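Local coordinates for protein beta-d-glucoside glucohydrolase (Hypocrea jecorina, PDB 3ZZ1) that probably hydrolyses terminal, non-reducing beta-D-glucosyl residues with release of beta-D-glucose, as a secreted family 3 beta-glucosidase in cellulose degradation, at residues A[596-601]-A[607-612]; A[676-681]-A[687-692]. One frame throughout, in Å; residues are numbered along the deposited sequence. Where two conformers were deposited one is given.

How the contacts relate
The two contacts illustrate how neighbouring parts of a family 3 beta-glucosidase meet at a small three-stranded antiparallel sheet, which contact 1 reaches through strand 596-597; contact 2 lies within the fibronectin type III-like domain. Contact 1 closes before contact 2 opens along the chain, and their centres lie about 12 Å apart, each about 27 Å from the centre of the chain. The sheet joins them: strand 685-688 runs between strand 596-597 of contact 1 and strand 678-680 of contact 2, antiparallel to both. Where they meet, Gly596 N lies 2.9 Å from Val688 O, a probable hydrogen bond, and Pro597 CA packs on Val687 CG2. Arg673 hydrogen-bonds through its guanidinium group to Gly596 O and through its carbonyl to Ser677 OG.

Contact 1. Residues A[596-601]-A[607-612]; sequences GPATGA and PSDLFQ
Asp609 reaches across to the backbone of Thr599 and Gly600, tying a type I beta turn, Pro607 to Leu610, to the loop that leaves strand 596-597. The turn lies at the surface, in the loop leading to strand 613-623. From CB, the Asp609 side chain turns back between its own backbone N and carbonyl carbon (chi1 49°), which directs CG toward the peptide groups of the other segment. At its tip the two oxygens divide the work. OD2 takes the N-H of Thr599 at 2.9 Å on its syn side, in a nearly straight bond of 167°, and also has a weak, long ion pair with Arg673. OD1 receives the N-H of Gly600, again at 2.9 Å, but from well above the carboxylate plane. Two successive amides thus grip one carboxylate and fix its rotation. With an alanine here, both N-H groups are likely to lose their acceptor, and the 598-600 backbone would probably be freer to shift.

Next to the carboxylate, Ala598 CB rests against both Pro607 CB and Leu610 CG, 3.8 Å from each, while Leu610 also packs on Trp686. Gly600 brings its CA to 3.3 Å from Ser608 OG; a CB would point into that hydroxyl and clash, so the close approach depends on glycine. Farther along, Ser608 N donates to Ala601 O. A water joins the same two residues, accepting from Ala601 N at 2.8 Å and lying 2.9 Å from Ser608 OG.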
loop_
_atom_site.group_PDB
_atom_site.type_symbol
_atom_site.label_atom_id
_atom_site.label_comp_id
_atom_site.label_asym_id
_atom_site.label_seq_id
_atom_site.Cartn_x
_atom_site.Cartn_y
_atom_site.Cartn_z
ATOM N N GLY A 596 -18.071 3.777 -25.767
ATOM C CA GLY A 596 -17.237 4.745 -26.467
ATOM C C GLY A 596 -16.162 5.350 -25.587
ATOM O O GLY A 596 -16.010 4.961 -24.422
ATOM N N PRO A 597 -15.400 6.311 -26.136
ATOM C CA PRO A 597 -14.418 7.009 -25.308
ATOM C C PRO A 597 -15.077 7.872 -24.232
ATOM O O PRO A 597 -16.246 8.251 -24.357
ATOM C CB PRO A 597 -13.654 7.882 -26.313
ATOM C CG PRO A 597 -14.568 8.019 -27.493
ATOM C CD PRO A 597 -15.372 6.753 -27.544
ATOM N N ALA A 598 -14.333 8.147 -23.165
ATOM C CA ALA A 598 -14.726 9.157 -22.191
ATOM C C ALA A 598 -14.784 10.491 -22.924
ATOM O O ALA A 598 -13.981 10.727 -23.828
ATOM C CB ALA A 598 -13.731 9.203 -21.061
ATOM N N THR A 599 -15.737 11.349 -22.560
ATOM C CA THR A 599 -15.958 12.604 -23.298
ATOM C C THR A 599 -15.812 13.894 -22.481
ATOM O O THR A 599 -15.746 14.985 -23.057
ATOM C CB THR A 599 -17.331 12.626 -24.006
ATOM O OG1 THR A 599 -18.363 12.425 -23.040
ATOM C CG2 THR A 599 -17.419 11.534 -25.076
ATOM N N GLY A 600 -15.763 13.777 -21.154
ATOM C CA GLY A 600 -15.644 14.953 -20.288
ATOM C C GLY A 600 -14.301 15.647 -20.443
ATOM O O GLY A 600 -13.328 15.025 -20.862
ATOM N N ALA A 601 -14.251 16.941 -20.121
ATOM C CA ALA A 601 -12.996 17.693 -20.168
ATOM C C ALA A 601 -12.071 17.159 -19.087
ATOM O O ALA A 601 -12.541 16.710 -18.042
ATOM C CB ALA A 601 -13.250 19.174 -19.969
ATOM N N PRO A 607 -10.485 12.745 -17.877
ATOM C CA PRO A 607 -11.801 13.204 -18.314
ATOM C C PRO A 607 -12.839 13.091 -17.199
ATOM O O PRO A 607 -12.924 12.064 -16.520
ATOM C CB PRO A 607 -12.117 12.264 -19.475
ATOM C CG PRO A 607 -10.773 12.052 -20.111
ATOM C CD PRO A 607 -9.745 12.111 -18.984
ATOM N N SER A 608 -13.605 14.161 -17.016
ATOM C CA SER A 608 -14.486 14.328 -15.857
ATOM C C SER A 608 -15.508 13.210 -15.637
ATOM O O SER A 608 -15.975 13.021 -14.515
ATOM C CB SER A 608 -15.199 15.679 -15.934
ATOM O OG SER A 608 -16.041 15.735 -17.070
ATOM N N ASP A 609 -15.847 12.473 -16.695
ATOM C CA ASP A 609 -16.829 11.389 -16.586
ATOM C C ASP A 609 -16.253 10.078 -16.037
ATOM O O ASP A 609 -17.003 9.217 -15.580
ATOM C CB ASP A 609 -17.603 11.164 -17.906
ATOM C CG ASP A 609 -16.696 11.064 -19.138
ATOM O OD1 ASP A 609 -15.577 11.630 -19.143
ATOM O OD2 ASP A 609 -17.124 10.426 -20.126
ATOM N N LEU A 610 -14.928 9.945 -16.062
ATOM C CA LEU A 610 -14.262 8.683 -15.718
ATOM C C LEU A 610 -14.469 8.181 -14.291
ATOM O O LEU A 610 -14.546 6.974 -14.073
ATOM C CB LEU A 610 -12.767 8.733 -16.048
ATOM C CG LEU A 610 -12.418 8.483 -17.515
ATOM C CD1 LEU A 610 -10.961 8.825 -17.792
ATOM C CD2 LEU A 610 -12.728 7.037 -17.917
ATOM N N PHE A 611 -14.561 9.097 -13.332
ATOM C CA PHE A 611 -14.777 8.718 -11.936
ATOM C C PHE A 611 -16.247 8.846 -11.525
ATOM O O PHE A 611 -16.598 8.599 -10.366
ATOM C CB PHE A 611 -13.868 9.520 -10.998
ATOM C CG PHE A 611 -12.443 9.030 -10.967
ATOM C CD1 PHE A 611 -11.542 9.400 -11.963
ATOM C CD2 PHE A 611 -12.003 8.203 -9.938
ATOM C CE1 PHE A 611 -10.229 8.950 -11.940
ATOM C CE2 PHE A 611 -10.692 7.742 -9.907
ATOM C CZ PHE A 611 -9.799 8.120 -10.909
ATOM N N GLN A 612 -17.098 9.223 -12.477
ATOM C CA GLN A 612 -18.531 9.331 -12.216
ATOM C C GLN A 612 -19.218 7.975 -12.347
ATOM O O GLN A 612 -18.840 7.155 -13.189
ATOM C CB GLN A 612 -19.182 10.369 -13.130
ATOM C CG GLN A 612 -18.995 11.800 -12.635
ATOM C CD GLN A 612 -19.407 12.859 -13.647
ATOM O OE1 GLN A 612 -19.456 12.611 -14.854
ATOM N NE2 GLN A 612 -19.689 14.059 -13.153
HETATM O O HOH W 1 -16.385 18.096 -18.702
#

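Contact 2. Residues A[676-681]-A[687-692]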
loop_
_atom_site.group_PDB
_atom_site.type_symbol
_atom_site.label_atom_id
_atom_site.label_comp_id
_atom_site.label_asym_id
_atom_site.label_seq_id
_atom_site.Cartn_x
_atom_site.Cartn_y
_atom_site.Cartn_z
ATOM N N LEU A 676 -15.520 0.135 -16.223
ATOM C CA LEU A 676 -15.959 -0.611 -17.408
ATOM C C LEU A 676 -15.112 -0.278 -18.645
ATOM O O LEU A 676 -15.465 -0.651 -19.770
ATOM C CB LEU A 676 -17.444 -0.337 -17.700
ATOM C CG LEU A 676 -18.479 -0.652 -16.609
ATOM C CD1 LEU A 676 -19.864 -0.188 -17.033
ATOM C CD2 LEU A 676 -18.499 -2.138 -16.280
ATOM N N SER A 677 -13.998 0.417 -18.428
ATOM C CA SER A 677 -13.149 0.903 -19.520
ATOM C C SER A 677 -11.811 0.172 -19.642
ATOM O O SER A 677 -11.307 -0.397 -18.674
ATOM C CB SER A 677 -12.886 2.407 -19.361
ATOM O OG SER A 677 -14.098 3.140 -19.314
ATOM N N TYR A 678 -11.250 0.196 -20.849
ATOM C CA TYR A 678 -9.876 -0.217 -21.097
ATOM C C TYR A 678 -9.166 0.971 -21.752
ATOM O O TYR A 678 -9.817 1.857 -22.311
ATOM C CB TYR A 678 -9.828 -1.459 -22.003
ATOM C CG TYR A 678 -10.325 -1.197 -23.409
ATOM C CD1 TYR A 678 -11.677 -1.302 -23.719
ATOM C CD2 TYR A 678 -9.442 -0.819 -24.423
ATOM C CE1 TYR A 678 -12.142 -1.042 -24.996
ATOM C CE2 TYR A 678 -9.893 -0.558 -25.709
ATOM C CZ TYR A 678 -11.244 -0.672 -25.989
ATOM O OH TYR A 678 -11.703 -0.420 -27.253
ATOM N N TRP A 679 -7.839 1.002 -21.674
ATOM C CA TRP A 679 -7.068 2.080 -22.290
ATOM C C TRP A 679 -6.761 1.733 -23.744
ATOM O O TRP A 679 -6.101 0.732 -24.015
ATOM C CB TRP A 679 -5.770 2.312 -21.515
ATOM C CG TRP A 679 -4.857 3.347 -22.127
ATOM C CD1 TRP A 679 -3.748 3.113 -22.889
ATOM C CD2 TRP A 679 -4.975 4.769 -22.014
ATOM N NE1 TRP A 679 -3.168 4.301 -23.259
ATOM C CE2 TRP A 679 -3.899 5.334 -22.734
ATOM C CE3 TRP A 679 -5.884 5.623 -21.371
ATOM C CZ2 TRP A 679 -3.704 6.718 -22.831
ATOM C CZ3 TRP A 679 -5.694 7.003 -21.471
ATOM C CH2 TRP A 679 -4.609 7.534 -22.194
ATOM N N ASP A 680 -7.253 2.553 -24.670
ATOM C CA ASP A 680 -6.935 2.393 -26.089
ATOM C C ASP A 680 -5.696 3.218 -26.412
ATOM O O ASP A 680 -5.733 4.450 -26.329
ATOM C CB ASP A 680 -8.111 2.819 -26.975
ATOM C CG ASP A 680 -7.795 2.699 -28.461
ATOM O OD1 ASP A 680 -7.789 1.563 -28.979
ATOM O OD2 ASP A 680 -7.546 3.737 -29.111
ATOM N N THR A 681 -4.615 2.526 -26.779
ATOM C CA THR A 681 -3.324 3.174 -27.037
ATOM C C THR A 681 -3.357 4.141 -28.223
ATOM O O THR A 681 -2.874 5.267 -28.108
ATOM C CB THR A 681 -2.141 2.152 -27.174
ATOM O OG1 THR A 681 -0.976 2.815 -27.684
ATOM C CG2 THR A 681 -2.489 0.993 -28.097
ATOM N N VAL A 687 -11.881 3.742 -22.995
ATOM C CA VAL A 687 -13.023 3.375 -23.819
ATOM C C VAL A 687 -13.841 2.292 -23.124
ATOM O O VAL A 687 -13.283 1.326 -22.599
ATOM C CB VAL A 687 -12.562 2.888 -25.226
ATOM C CG1 VAL A 687 -13.759 2.458 -26.095
ATOM C CG2 VAL A 687 -11.740 3.978 -25.938
ATOM N N VAL A 688 -15.159 2.474 -23.108
ATOM C CA VAL A 688 -16.082 1.426 -22.690
ATOM C C VAL A 688 -16.511 0.650 -23.930
ATOM O O VAL A 688 -17.170 1.208 -24.812
ATOM C CB VAL A 688 -17.340 1.997 -21.990
ATOM C CG1 VAL A 688 -18.303 0.873 -21.622
ATOM C CG2 VAL A 688 -16.957 2.799 -20.748
ATOM N N PRO A 689 -16.139 -0.639 -24.011
ATOM C CA PRO A 689 -16.589 -1.446 -25.149
ATOM C C PRO A 689 -18.073 -1.777 -25.050
ATOM O O PRO A 689 -18.612 -1.854 -23.943
ATOM C CB PRO A 689 -15.764 -2.729 -25.015
ATOM C CG PRO A 689 -15.468 -2.831 -23.553
ATOM C CD PRO A 689 -15.327 -1.422 -23.058
ATOM N N SER A 690 -18.726 -1.942 -26.197
ATOM C CA SER A 690 -20.110 -2.393 -26.217
ATOM C C SER A 690 -20.147 -3.904 -25.993
ATOM O O SER A 690 -19.144 -4.598 -26.196
ATOM C CB SER A 690 -20.798 -2.012 -27.530
ATOM O OG SER A 690 -20.275 -2.746 -28.621
ATOM N N GLY A 691 -21.297 -4.404 -25.556
ATOM C CA GLY A 691 -21.462 -5.824 -25.305
ATOM C C GLY A 691 -21.892 -6.137 -23.887
ATOM O O GLY A 691 -22.215 -5.233 -23.106
ATOM N N SER A 692 -21.892 -7.428 -23.565
ATOM C CA SER A 692 -22.314 -7.921 -22.265
ATOM C C SER A 692 -21.106 -8.162 -21.357
ATOM O O SER A 692 -20.222 -8.973 -21.670
ATOM C CB SER A 692 -23.132 -9.207 -22.432
ATOM O OG SER A 692 -23.711 -9.598 -21.202
#
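Tyr678 and Val687 are joined by two backbone hydrogen bonds, each 2.9 Å long: Tyr678 N to Val687 O and Val687 N to Tyr678 O. Beside the first, Ser677 CA makes a CA-H...O contact of 3.1 Å with Val687 O, so this carbonyl serves two neighbouring residues. The two N-H...O bonds make Tyr678 and Val687 an antiparallel hydrogen-bonded pair in the beta hairpin of strands 678-680 and 685-688, within the fibronectin type III-like domain.

The aromatic contacts centre on the Tyr678 ring. With CG placed between the backbone N and the carbonyl carbon (chi1 66°), the ring lies alongside Val687, whose CB sits over one face in a CH-pi contact, 4.2 Å from the centroid. Pro689 comes to the ring from a different direction, its CD meeting the edge in plane at 3.7 Å from Tyr678 CD1. Helix 178-194 supplies further neighbours of the tyrosine, Arg179 and Glu183.

Van der Waals contacts extend the pair both ways: Val687 CG2 meets the Asp680 methylene, CB, at 3.9 Å, and Val688 CG1 meets Leu676 CB. Of the polar side chains, Ser677 OG bonds to Arg673 O while lying against Val688 CG2, and Asp680 OD2 turns to the hydroxyl of Ser683.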